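Local coordinates for protein AvrRxo1-ORF1 (Xanthomonas oryzae pv. oryzicola, PDB 4Z8T) that acts as a type III effector with a polynucleotide kinase domain, probably phosphorylating a nucleotide-like substrate, and is held in complex with its partner AvrRxo1-ORF2, at residues L67-N73 / I154-L160; E138-R142 / L172-R178; K179-I185 / L237-F243. One frame throughout, in Å; residues are numbered along the deposited sequence.

Interaction 1 of 3, residues L67-N73 / I154-L160; sequences LFALRGN and IVVDKRL. With SO4 (sulfate ion), chain C.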
loop_
_atom_site.group_PDB
_atom_site.type_symbol
_atom_site.label_atom_id
_atom_site.label_comp_id
_atom_site.label_asym_id
_atom_site.label_seq_id
_atom_site.Cartn_x
_atom_site.Cartn_y
_atom_site.Cartn_z
ATOM N N LEU A 67 35.985 0.458 -2.794
ATOM C CA LEU A 67 35.207 0.246 -1.576
ATOM C C LEU A 67 33.946 -0.480 -2.017
ATOM O O LEU A 67 33.092 0.098 -2.687
ATOM C CB LEU A 67 34.857 1.596 -0.926
ATOM C CG LEU A 67 34.219 1.660 0.471
ATOM C CD1 LEU A 67 34.349 3.081 1.042
ATOM C CD2 LEU A 67 32.770 1.267 0.435
ATOM N N PHE A 68 33.832 -1.761 -1.672
ATOM C CA PHE A 68 32.612 -2.505 -1.969
ATOM C C PHE A 68 31.642 -2.265 -0.826
ATOM O O PHE A 68 31.937 -2.602 0.328
ATOM C CB PHE A 68 32.899 -4.012 -2.053
ATOM C CG PHE A 68 33.680 -4.411 -3.265
ATOM C CD1 PHE A 68 35.069 -4.430 -3.232
ATOM C CD2 PHE A 68 33.033 -4.752 -4.440
ATOM C CE1 PHE A 68 35.802 -4.804 -4.352
ATOM C CE2 PHE A 68 33.755 -5.118 -5.564
ATOM C CZ PHE A 68 35.145 -5.141 -5.521
ATOM N N ALA A 69 30.500 -1.661 -1.135
ATOM C CA ALA A 69 29.513 -1.296 -0.125
ATOM C C ALA A 69 28.284 -2.175 -0.344
ATOM O O ALA A 69 27.721 -2.207 -1.436
ATOM C CB ALA A 69 29.148 0.194 -0.254
ATOM N N LEU A 70 27.893 -2.918 0.683
ATOM C CA LEU A 70 26.685 -3.727 0.613
ATOM C C LEU A 70 25.624 -3.074 1.488
ATOM O O LEU A 70 25.613 -3.245 2.710
ATOM C CB LEU A 70 26.969 -5.151 1.104
ATOM C CG LEU A 70 28.226 -5.758 0.481
ATOM C CD1 LEU A 70 28.558 -7.134 1.080
ATOM C CD2 LEU A 70 28.036 -5.853 -1.012
ATOM N N ARG A 71 24.753 -2.293 0.855
ATOM C CA ARG A 71 23.694 -1.571 1.543
ATOM C C ARG A 71 22.455 -2.439 1.661
ATOM O O ARG A 71 22.097 -3.148 0.727
ATOM C CB ARG A 71 23.333 -0.331 0.719
ATOM C CG ARG A 71 22.287 0.575 1.346
ATOM C CD ARG A 71 22.145 1.898 0.585
ATOM N NE ARG A 71 21.309 2.820 1.342
ATOM C CZ ARG A 71 19.991 2.952 1.200
ATOM N NH1 ARG A 71 19.326 2.213 0.321
ATOM N NH2 ARG A 71 19.331 3.808 1.970
ATOM N N GLY A 72 21.779 -2.360 2.798
ATOM C CA GLY A 72 20.468 -2.978 2.898
ATOM C C GLY A 72 20.134 -3.358 4.313
ATOM O O GLY A 72 21.025 -3.524 5.148
ATOM N N ASN A 73 18.836 -3.510 4.565
ATOM C CA ASN A 73 18.351 -3.843 5.894
ATOM C C ASN A 73 18.751 -5.256 6.329
ATOM O O ASN A 73 19.206 -6.078 5.538
ATOM C CB ASN A 73 16.822 -3.705 5.922
ATOM C CG ASN A 73 16.266 -3.607 7.326
ATOM O OD1 ASN A 73 16.946 -3.151 8.253
ATOM N ND2 ASN A 73 15.003 -4.029 7.490
ATOM N N ILE A 154 38.439 -2.616 0.050
ATOM C CA ILE A 154 37.822 -2.972 1.325
ATOM C C ILE A 154 36.335 -3.212 1.126
ATOM O O ILE A 154 35.754 -2.801 0.125
ATOM C CB ILE A 154 38.045 -1.884 2.413
ATOM C CG1 ILE A 154 37.375 -0.563 2.012
ATOM C CG2 ILE A 154 39.528 -1.676 2.675
ATOM C CD1 ILE A 154 37.551 0.569 3.049
ATOM N N VAL A 155 35.720 -3.878 2.094
ATOM C CA VAL A 155 34.297 -4.185 2.013
ATOM C C VAL A 155 33.584 -3.639 3.229
ATOM O O VAL A 155 33.988 -3.908 4.361
ATOM C CB VAL A 155 34.044 -5.707 1.958
ATOM C CG1 VAL A 155 32.551 -5.987 1.752
ATOM C CG2 VAL A 155 34.858 -6.343 0.866
ATOM N N VAL A 156 32.530 -2.861 3.000
ATOM C CA VAL A 156 31.743 -2.298 4.088
ATOM C C VAL A 156 30.385 -2.971 4.049
ATOM O O VAL A 156 29.641 -2.860 3.079
ATOM C CB VAL A 156 31.604 -0.769 3.973
ATOM C CG1 VAL A 156 30.767 -0.212 5.137
ATOM C CG2 VAL A 156 32.977 -0.123 3.970
ATOM N N ASP A 157 30.109 -3.716 5.114
ATOM C CA ASP A 157 28.951 -4.559 5.231
ATOM C C ASP A 157 28.119 -4.020 6.395
ATOM O O ASP A 157 28.237 -4.499 7.518
ATOM C CB ASP A 157 29.459 -5.965 5.559
ATOM C CG ASP A 157 28.364 -6.980 5.618
ATOM O OD1 ASP A 157 27.235 -6.675 5.175
ATOM O OD2 ASP A 157 28.646 -8.096 6.102
ATOM N N LYS A 158 27.310 -2.998 6.123
ATOM C CA LYS A 158 26.530 -2.301 7.135
ATOM C C LYS A 158 25.216 -1.941 6.483
ATOM O O LYS A 158 25.090 -2.005 5.255
ATOM C CB LYS A 158 27.223 -1.005 7.567
ATOM C CG LYS A 158 28.547 -1.182 8.291
ATOM C CD LYS A 158 29.073 0.187 8.693
ATOM C CE LYS A 158 30.433 0.093 9.344
ATOM N NZ LYS A 158 30.746 1.367 10.046
ATOM N N ARG A 159 24.237 -1.545 7.289
ATOM C CA ARG A 159 22.949 -1.164 6.722
ATOM C C ARG A 159 23.078 0.008 5.757
ATOM O O ARG A 159 22.429 0.021 4.701
ATOM C CB ARG A 159 21.942 -0.835 7.821
ATOM C CG ARG A 159 20.526 -0.588 7.279
ATOM C CD ARG A 159 19.480 -0.359 8.370
ATOM N NE ARG A 159 19.284 -1.557 9.182
ATOM C CZ ARG A 159 19.855 -1.768 10.361
ATOM N NH1 ARG A 159 20.669 -0.860 10.874
ATOM N NH2 ARG A 159 19.628 -2.901 11.020
ATOM N N LEU A 160 23.912 0.987 6.134
ATOM C CA LEU A 160 24.196 2.176 5.319
ATOM C C LEU A 160 22.917 2.893 4.911
ATOM O O LEU A 160 22.783 3.331 3.765
ATOM C CB LEU A 160 25.029 1.819 4.080
ATOM C CG LEU A 160 26.378 1.145 4.349
ATOM C CD1 LEU A 160 27.005 0.642 3.062
ATOM C CD2 LEU A 160 27.326 2.098 5.081
HETATM S S SO4 C . 22.039 2.533 10.169
HETATM O O1 SO4 C . 22.140 2.457 8.717
HETATM O O2 SO4 C . 20.741 2.048 10.626
HETATM O O3 SO4 C . 22.204 3.923 10.606
HETATM O O4 SO4 C . 23.096 1.727 10.776
#
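Strands 67-71 and 154-157 run parallel, 4.7 Å apart at closest approach and 16° from strict alignment, joined by the backbone hydrogen bonds Phe68 N to Ile154 O, Val156 N to Phe68 O (2.7 Å) and Leu70 N to Val156 O. Leu67 and Val156 share one face of the sheet, where Leu67 CD2 meets Val156 CG2 at 3.8 Å under Tyr169 of helix 163-176; Phe68, Val155 and Leu70 occupy the other face. Further along, the two segments stay tied. Gly72 N donates to Arg159 O (3.1 Å), and the extended Arg71 side chain, its CG anti to the backbone N (chi1 -177°), carries NE to Leu160 O at 2.9 Å. That donor stands above the carbonyl plane, not on a lone pair. Arg159 lies alongside Asn73: Arg159 NE reaches Asn73 OD1 at 3.0 Å, in the carbonyl plane of the asparagine amide, while the arginine chain, bent at chi3 (-66°), leaves Arg159 NH1 2.9 Å from O2 of the sulfate, which sits at the guanidinium edge. Arg159 NH2 also bonds Ser98 O of the AvrRxo1-ORF2 chain. Leu70 O and Lys158 O come within 2.9 Å of each other, two acceptors that both receive Lys78 NZ. A strand running into Gly72, with Lys78 NZ turned back onto those carbonyls, is consistent with the Walker A P-loop of a kinase of the P-loop NTPase fold.

Interaction 2 of 3, residues E138-R142 / L172-R178; sequences EGGLR and LAKETGR
Arg142, following Leu141 of helix 123-141, lies across the last turn of helix 163-176, which closes in a Schellman motif with Gly177 at positive phi; both helices lie in a probable P-loop kinase domain. Hydrogen bonds come chiefly from Arg178. Its guanidinium sends NH2 to Leu141 O (2.9 Å) and NH1 to Arg142 O (3.0 Å), so the consecutive carbonyls of Leu141 and Arg142 are taken up by one side chain, each oxygen tilted some 20° from the guanidinium plane. NH2 also bonds Ala152 O, just ahead of strand 154-157. The charged contact is Arg142 with Glu175: the extended arginine brings NH1 to OE1, their planes 62° apart, in a salt bridge modelled too short for its length to be trusted. Van der Waals packing completes the contact. Leu172 CG lies over one face of the Arg142 guanidinium, 3.5 Å above its plane and toward the rim, and Thr176 CG2 rests 3.7 Å from Arg142 CG. Thr176 OG1 sits between its own backbone N and carbonyl carbon (chi1 60°), which points it back along the helix to donate to Leu172 O at 2.8 Å.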
loop_
_atom_site.group_PDB
_atom_site.type_symbol
_atom_site.label_atom_id
_atom_site.label_comp_id
_atom_site.label_asym_id
_atom_site.label_seq_id
_atom_site.Cartn_x
_atom_site.Cartn_y
_atom_site.Cartn_z
ATOM N N GLU A 138 38.377 -0.056 10.686
ATOM C CA GLU A 138 38.166 0.767 9.497
ATOM C C GLU A 138 39.208 1.880 9.394
ATOM O O GLU A 138 39.680 2.203 8.300
ATOM C CB GLU A 138 36.752 1.356 9.506
ATOM C CG GLU A 138 36.413 2.201 8.276
ATOM C CD GLU A 138 35.076 2.897 8.403
ATOM O OE1 GLU A 138 34.062 2.203 8.646
ATOM O OE2 GLU A 138 35.036 4.142 8.260
ATOM N N GLY A 139 39.569 2.463 10.532
ATOM C CA GLY A 139 40.574 3.514 10.550
ATOM C C GLY A 139 41.911 3.075 9.987
ATOM O O GLY A 139 42.550 3.813 9.226
ATOM N N GLY A 140 42.343 1.877 10.364
ATOM C CA GLY A 140 43.600 1.334 9.896
ATOM C C GLY A 140 43.544 0.923 8.437
ATOM O O GLY A 140 44.572 0.879 7.762
ATOM N N LEU A 141 42.344 0.616 7.951
ATOM C CA LEU A 141 42.177 0.220 6.556
ATOM C C LEU A 141 42.227 1.408 5.616
ATOM O O LEU A 141 42.513 1.245 4.425
ATOM C CB LEU A 141 40.847 -0.513 6.351
ATOM C CG LEU A 141 40.793 -1.944 6.883
ATOM C CD1 LEU A 141 39.395 -2.537 6.717
ATOM C CD2 LEU A 141 41.818 -2.779 6.159
ATOM N N ARG A 142 41.902 2.581 6.121
ATOM C CA ARG A 142 41.790 3.781 5.305
ATOM C C ARG A 142 42.950 3.952 4.333
ATOM O O ARG A 142 42.749 4.099 3.162
ATOM C CB ARG A 142 41.611 5.020 6.189
ATOM C CG ARG A 142 41.239 6.324 5.511
ATOM C CD ARG A 142 40.722 7.436 6.500
ATOM N NE ARG A 142 40.088 8.579 5.825
ATOM C CZ ARG A 142 38.784 8.837 5.872
ATOM N NH1 ARG A 142 38.277 9.863 5.219
ATOM N NH2 ARG A 142 37.966 8.074 6.574
ATOM N N LEU A 172 35.206 9.019 2.210
ATOM C CA LEU A 172 36.338 8.134 2.448
ATOM C C LEU A 172 36.901 7.610 1.134
ATOM O O LEU A 172 38.112 7.589 0.940
ATOM C CB LEU A 172 35.926 6.961 3.347
ATOM C CG LEU A 172 37.054 6.073 3.878
ATOM C CD1 LEU A 172 36.717 5.594 5.288
ATOM C CD2 LEU A 172 37.304 4.888 2.977
ATOM N N ALA A 173 36.022 7.186 0.228
ATOM C CA ALA A 173 36.472 6.684 -1.058
ATOM C C ALA A 173 37.209 7.767 -1.854
ATOM O O ALA A 173 38.306 7.535 -2.375
ATOM C CB ALA A 173 35.305 6.139 -1.847
ATOM N N LYS A 174 36.612 8.948 -1.927
ATOM C CA LYS A 174 37.221 10.064 -2.645
ATOM C C LYS A 174 38.601 10.412 -2.094
ATOM O O LYS A 174 39.549 10.625 -2.858
ATOM C CB LYS A 174 36.312 11.294 -2.584
ATOM C CG LYS A 174 35.024 11.169 -3.408
ATOM C CD LYS A 174 35.314 11.131 -4.902
ATOM C CE LYS A 174 34.039 11.196 -5.724
ATOM N NZ LYS A 174 34.352 11.117 -7.192
ATOM N N GLU A 175 38.718 10.454 -0.773
ATOM C CA GLU A 175 39.979 10.836 -0.139
ATOM C C GLU A 175 41.081 9.797 -0.290
ATOM O O GLU A 175 42.264 10.124 -0.204
ATOM C CB GLU A 175 39.761 11.149 1.344
ATOM C CG GLU A 175 38.954 12.417 1.589
ATOM C CD GLU A 175 38.676 12.656 3.063
ATOM O OE1 GLU A 175 39.012 11.780 3.886
ATOM O OE2 GLU A 175 38.115 13.718 3.403
ATOM N N THR A 176 40.694 8.542 -0.504
ATOM C CA THR A 176 41.665 7.458 -0.562
ATOM C C THR A 176 41.836 6.895 -1.959
ATOM O O THR A 176 42.556 5.919 -2.144
ATOM C CB THR A 176 41.306 6.311 0.403
ATOM O OG1 THR A 176 40.012 5.792 0.058
ATOM C CG2 THR A 176 41.286 6.807 1.834
ATOM N N GLY A 177 41.179 7.504 -2.942
ATOM C CA GLY A 177 41.334 7.088 -4.322
ATOM C C GLY A 177 40.703 5.735 -4.606
ATOM O O GLY A 177 41.211 4.968 -5.426
ATOM N N ARG A 178 39.601 5.438 -3.927
ATOM C CA ARG A 178 38.872 4.197 -4.188
ATOM C C ARG A 178 37.598 4.473 -4.970
ATOM O O ARG A 178 36.940 5.499 -4.749
ATOM C CB ARG A 178 38.477 3.532 -2.872
ATOM C CG ARG A 178 39.631 2.974 -2.051
ATOM C CD ARG A 178 39.069 2.281 -0.823
ATOM N NE ARG A 178 40.077 1.563 -0.045
ATOM C CZ ARG A 178 40.708 2.051 1.020
ATOM N NH1 ARG A 178 40.463 3.284 1.453
ATOM N NH2 ARG A 178 41.594 1.297 1.651
#

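Interaction 3 of 3, residues K179-I185 / L237-F243; sequences KVELCDI and LGNYRLF. With ACT (acetate ion), chain I.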
loop_
_atom_site.group_PDB
_atom_site.type_symbol
_atom_site.label_atom_id
_atom_site.label_comp_id
_atom_site.label_asym_id
_atom_site.label_seq_id
_atom_site.Cartn_x
_atom_site.Cartn_y
_atom_site.Cartn_z
ATOM N N LYS A 179 37.232 3.543 -5.855
ATOM C CA LYS A 179 35.915 3.557 -6.494
ATOM C C LYS A 179 34.920 3.049 -5.459
ATOM O O LYS A 179 35.309 2.336 -4.540
ATOM C CB LYS A 179 35.886 2.592 -7.680
ATOM C CG LYS A 179 36.678 3.039 -8.881
ATOM C CD LYS A 179 35.982 4.188 -9.575
ATOM C CE LYS A 179 36.678 4.526 -10.878
ATOM N NZ LYS A 179 36.169 5.822 -11.410
ATOM N N VAL A 180 33.651 3.422 -5.596
ATOM C CA VAL A 180 32.599 2.824 -4.783
ATOM C C VAL A 180 31.788 1.870 -5.644
ATOM O O VAL A 180 31.171 2.290 -6.623
ATOM C CB VAL A 180 31.659 3.886 -4.180
ATOM C CG1 VAL A 180 30.548 3.208 -3.386
ATOM C CG2 VAL A 180 32.437 4.821 -3.281
ATOM N N GLU A 181 31.793 0.589 -5.291
ATOM C CA GLU A 181 30.960 -0.386 -5.971
ATOM C C GLU A 181 29.864 -0.739 -4.981
ATOM O O GLU A 181 30.113 -1.405 -3.985
ATOM C CB GLU A 181 31.775 -1.628 -6.336
ATOM C CG GLU A 181 31.037 -2.617 -7.207
ATOM C CD GLU A 181 30.846 -2.128 -8.645
ATOM O OE1 GLU A 181 31.568 -1.188 -9.096
ATOM O OE2 GLU A 181 29.972 -2.705 -9.339
ATOM N N LEU A 182 28.650 -0.267 -5.242
ATOM C CA LEU A 182 27.584 -0.382 -4.260
ATOM C C LEU A 182 26.492 -1.302 -4.763
ATOM O O LEU A 182 25.934 -1.102 -5.853
ATOM C CB LEU A 182 27.012 0.999 -3.928
ATOM C CG LEU A 182 26.144 1.025 -2.661
ATOM C CD1 LEU A 182 26.283 2.362 -1.957
ATOM C CD2 LEU A 182 24.671 0.727 -2.947
ATOM N N CYS A 183 26.192 -2.325 -3.967
ATOM C CA CYS A 183 25.024 -3.160 -4.201
ATOM C C CYS A 183 24.063 -2.872 -3.081
ATOM O O CYS A 183 24.443 -2.874 -1.913
ATOM C CB CYS A 183 25.386 -4.651 -4.174
ATOM S SG CYS A 183 26.044 -5.246 -5.746
ATOM N N ASP A 184 22.821 -2.593 -3.449
ATOM C CA ASP A 184 21.778 -2.198 -2.516
ATOM C C ASP A 184 20.714 -3.288 -2.620
ATOM O O ASP A 184 20.233 -3.590 -3.709
ATOM C CB ASP A 184 21.238 -0.844 -2.981
ATOM C CG ASP A 184 20.309 -0.193 -1.988
ATOM O OD1 ASP A 184 20.091 -0.743 -0.886
ATOM O OD2 ASP A 184 19.789 0.892 -2.324
ATOM N N ILE A 185 20.389 -3.908 -1.488
ATOM C CA ILE A 185 19.580 -5.124 -1.482
ATOM C C ILE A 185 18.342 -4.894 -0.630
ATOM O O ILE A 185 18.444 -4.518 0.540
ATOM C CB ILE A 185 20.384 -6.308 -0.893
ATOM C CG1 ILE A 185 21.645 -6.583 -1.745
ATOM C CG2 ILE A 185 19.504 -7.560 -0.866
ATOM C CD1 ILE A 185 22.954 -6.119 -1.115
ATOM N N LEU A 237 32.192 8.105 -9.634
ATOM C CA LEU A 237 32.104 7.626 -8.260
ATOM C C LEU A 237 32.276 6.111 -8.211
ATOM O O LEU A 237 32.937 5.574 -7.308
ATOM C CB LEU A 237 30.754 8.003 -7.644
ATOM C CG LEU A 237 30.467 7.509 -6.229
ATOM C CD1 LEU A 237 31.516 8.035 -5.264
ATOM C CD2 LEU A 237 29.071 7.960 -5.811
ATOM N N GLY A 238 31.686 5.437 -9.191
ATOM C CA GLY A 238 31.677 3.985 -9.228
ATOM C C GLY A 238 30.377 3.487 -9.826
ATOM O O GLY A 238 29.789 4.140 -10.684
ATOM N N ASN A 239 29.897 2.339 -9.364
ATOM C CA ASN A 239 28.676 1.781 -9.930
ATOM C C ASN A 239 27.689 1.428 -8.833
ATOM O O ASN A 239 28.086 1.177 -7.700
ATOM C CB ASN A 239 28.992 0.552 -10.777
ATOM C CG ASN A 239 29.892 0.888 -11.950
ATOM O OD1 ASN A 239 29.556 1.737 -12.775
ATOM N ND2 ASN A 239 31.066 0.266 -11.996
ATOM N N TYR A 240 26.410 1.420 -9.198
ATOM C CA TYR A 240 25.306 1.157 -8.272
ATOM C C TYR A 240 24.357 0.124 -8.882
ATOM O O TYR A 240 23.954 0.242 -10.034
ATOM C CB TYR A 240 24.531 2.455 -7.995
ATOM C CG TYR A 240 23.273 2.236 -7.185
ATOM C CD1 TYR A 240 22.074 1.892 -7.811
ATOM C CD2 TYR A 240 23.281 2.352 -5.801
ATOM C CE1 TYR A 240 20.926 1.666 -7.086
ATOM C CE2 TYR A 240 22.119 2.136 -5.058
ATOM C CZ TYR A 240 20.948 1.788 -5.714
ATOM O OH TYR A 240 19.793 1.578 -4.989
ATOM N N ARG A 241 23.974 -0.882 -8.090
ATOM C CA ARG A 241 22.924 -1.813 -8.509
ATOM C C ARG A 241 21.972 -2.018 -7.356
ATOM O O ARG A 241 22.406 -2.160 -6.205
ATOM C CB ARG A 241 23.519 -3.168 -8.906
ATOM C CG ARG A 241 24.206 -3.161 -10.263
ATOM C CD ARG A 241 24.871 -4.510 -10.533
ATOM N NE ARG A 241 26.074 -4.664 -9.709
ATOM C CZ ARG A 241 26.609 -5.838 -9.395
ATOM N NH1 ARG A 241 26.038 -6.956 -9.831
ATOM N NH2 ARG A 241 27.693 -5.889 -8.636
ATOM N N LEU A 242 20.682 -2.036 -7.665
ATOM C CA LEU A 242 19.638 -2.241 -6.669
ATOM C C LEU A 242 18.927 -3.535 -6.983
ATOM O O LEU A 242 18.431 -3.713 -8.081
ATOM C CB LEU A 242 18.603 -1.119 -6.759
ATOM C CG LEU A 242 17.305 -1.318 -5.954
ATOM C CD1 LEU A 242 17.562 -1.467 -4.446
ATOM C CD2 LEU A 242 16.410 -0.108 -6.223
ATOM N N PHE A 243 18.857 -4.432 -6.002
ATOM C CA PHE A 243 18.156 -5.702 -6.201
ATOM C C PHE A 243 16.992 -5.732 -5.254
ATOM O O PHE A 243 17.149 -5.391 -4.093
ATOM C CB PHE A 243 19.078 -6.891 -5.896
ATOM C CG PHE A 243 20.225 -7.025 -6.854
ATOM C CD1 PHE A 243 20.078 -7.708 -8.051
ATOM C CD2 PHE A 243 21.450 -6.431 -6.572
ATOM C CE1 PHE A 243 21.153 -7.816 -8.945
ATOM C CE2 PHE A 243 22.520 -6.543 -7.461
ATOM C CZ PHE A 243 22.372 -7.222 -8.635
HETATM C C ACT I . 37.403 7.634 -8.469
HETATM O O ACT I . 37.276 7.356 -9.679
HETATM O OXT ACT I . 38.321 7.021 -7.866
HETATM C CH3 ACT I . 36.514 8.648 -7.804
HETATM O O HOH W 1 27.313 -2.255 -8.356
#
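Asp184 OD2 is gripped from several directions: Tyr240 OH donates to it at 2.8 Å, and Arg71 and Arg224 each form a salt bridge with it. The tyrosine hydroxyl arrives on the anti side of the carboxylate, 15° out of its plane, with the ring turned 75° to that plane. Asp184 and Tyr240 share a face with Leu182, whose CD2 packs 3.6 Å from Tyr240 CD2 as the two side chains lie side by side; helix 224-233 covers this face, with Phe231 on Leu182 and Ile228 on Tyr240. The backbones beneath are parallel strands whose axes approach to 4.8 Å, bonded without a break from Val180 N to Leu237 O through to Phe243 N to Asp184 O. Gly238 CA comes to 3.1 Å from Val180 O in a CA-H...O contact.

The other face is more polar. Glu181, bent at chi2 (72°), turns its carboxylate to Asn239, whose ND2 donates to the syn lone pair of Glu181 OE1 at 3.3 Å. A water joins Glu181 OE2, Leu182 O and Arg241 NE, lying at the guanidinium edge, and supplements a long salt bridge from OE2 to Arg241 NH2. Cys183 SG sits over one face of that guanidinium, 3.4 Å from Arg241 NH2, and meets the Phe243 ring at its edge. Beyond the two strands, Asn239 OD1 accepts from Gly259 N and Arg241 NH1 bonds Lys85 O. At the start of strand 179-185, Lys179 NZ holds an oxygen of an acetate, probably from the crystallisation liquor. With two arginines and a hydroxyl around its OD2, the buried Asp184 is probably stabilised as a carboxylate, while on the Glu181 face the carboxylate is met by water and the Asn239 amide.

In the fold
Interactions 1 and 3 lie in one sheet, centres 9 Å apart, because strands 66-71 and 179-185 are neighbours: Leu67 N is 2.7 Å from Lys179 O and Arg71 N 2.8 Å from Cys183 O. Interaction 2 sits at the other end of these strands from the probable P-loop, about 14 Å from interaction 1 and about 17 Å from interaction 3, centre to centre. Its helix 163-176 follows strand 154-157 and precedes strand 179-185, packing Leu172 CD2 4.0 Å from Leu67 CD1 and Ala173 CB 3.5 Å from Val180 CG2. Arg71 reaches from the probable phosphate-binding end of interaction 1 into interaction 3, and Ile185 touches Thr76 in the loop.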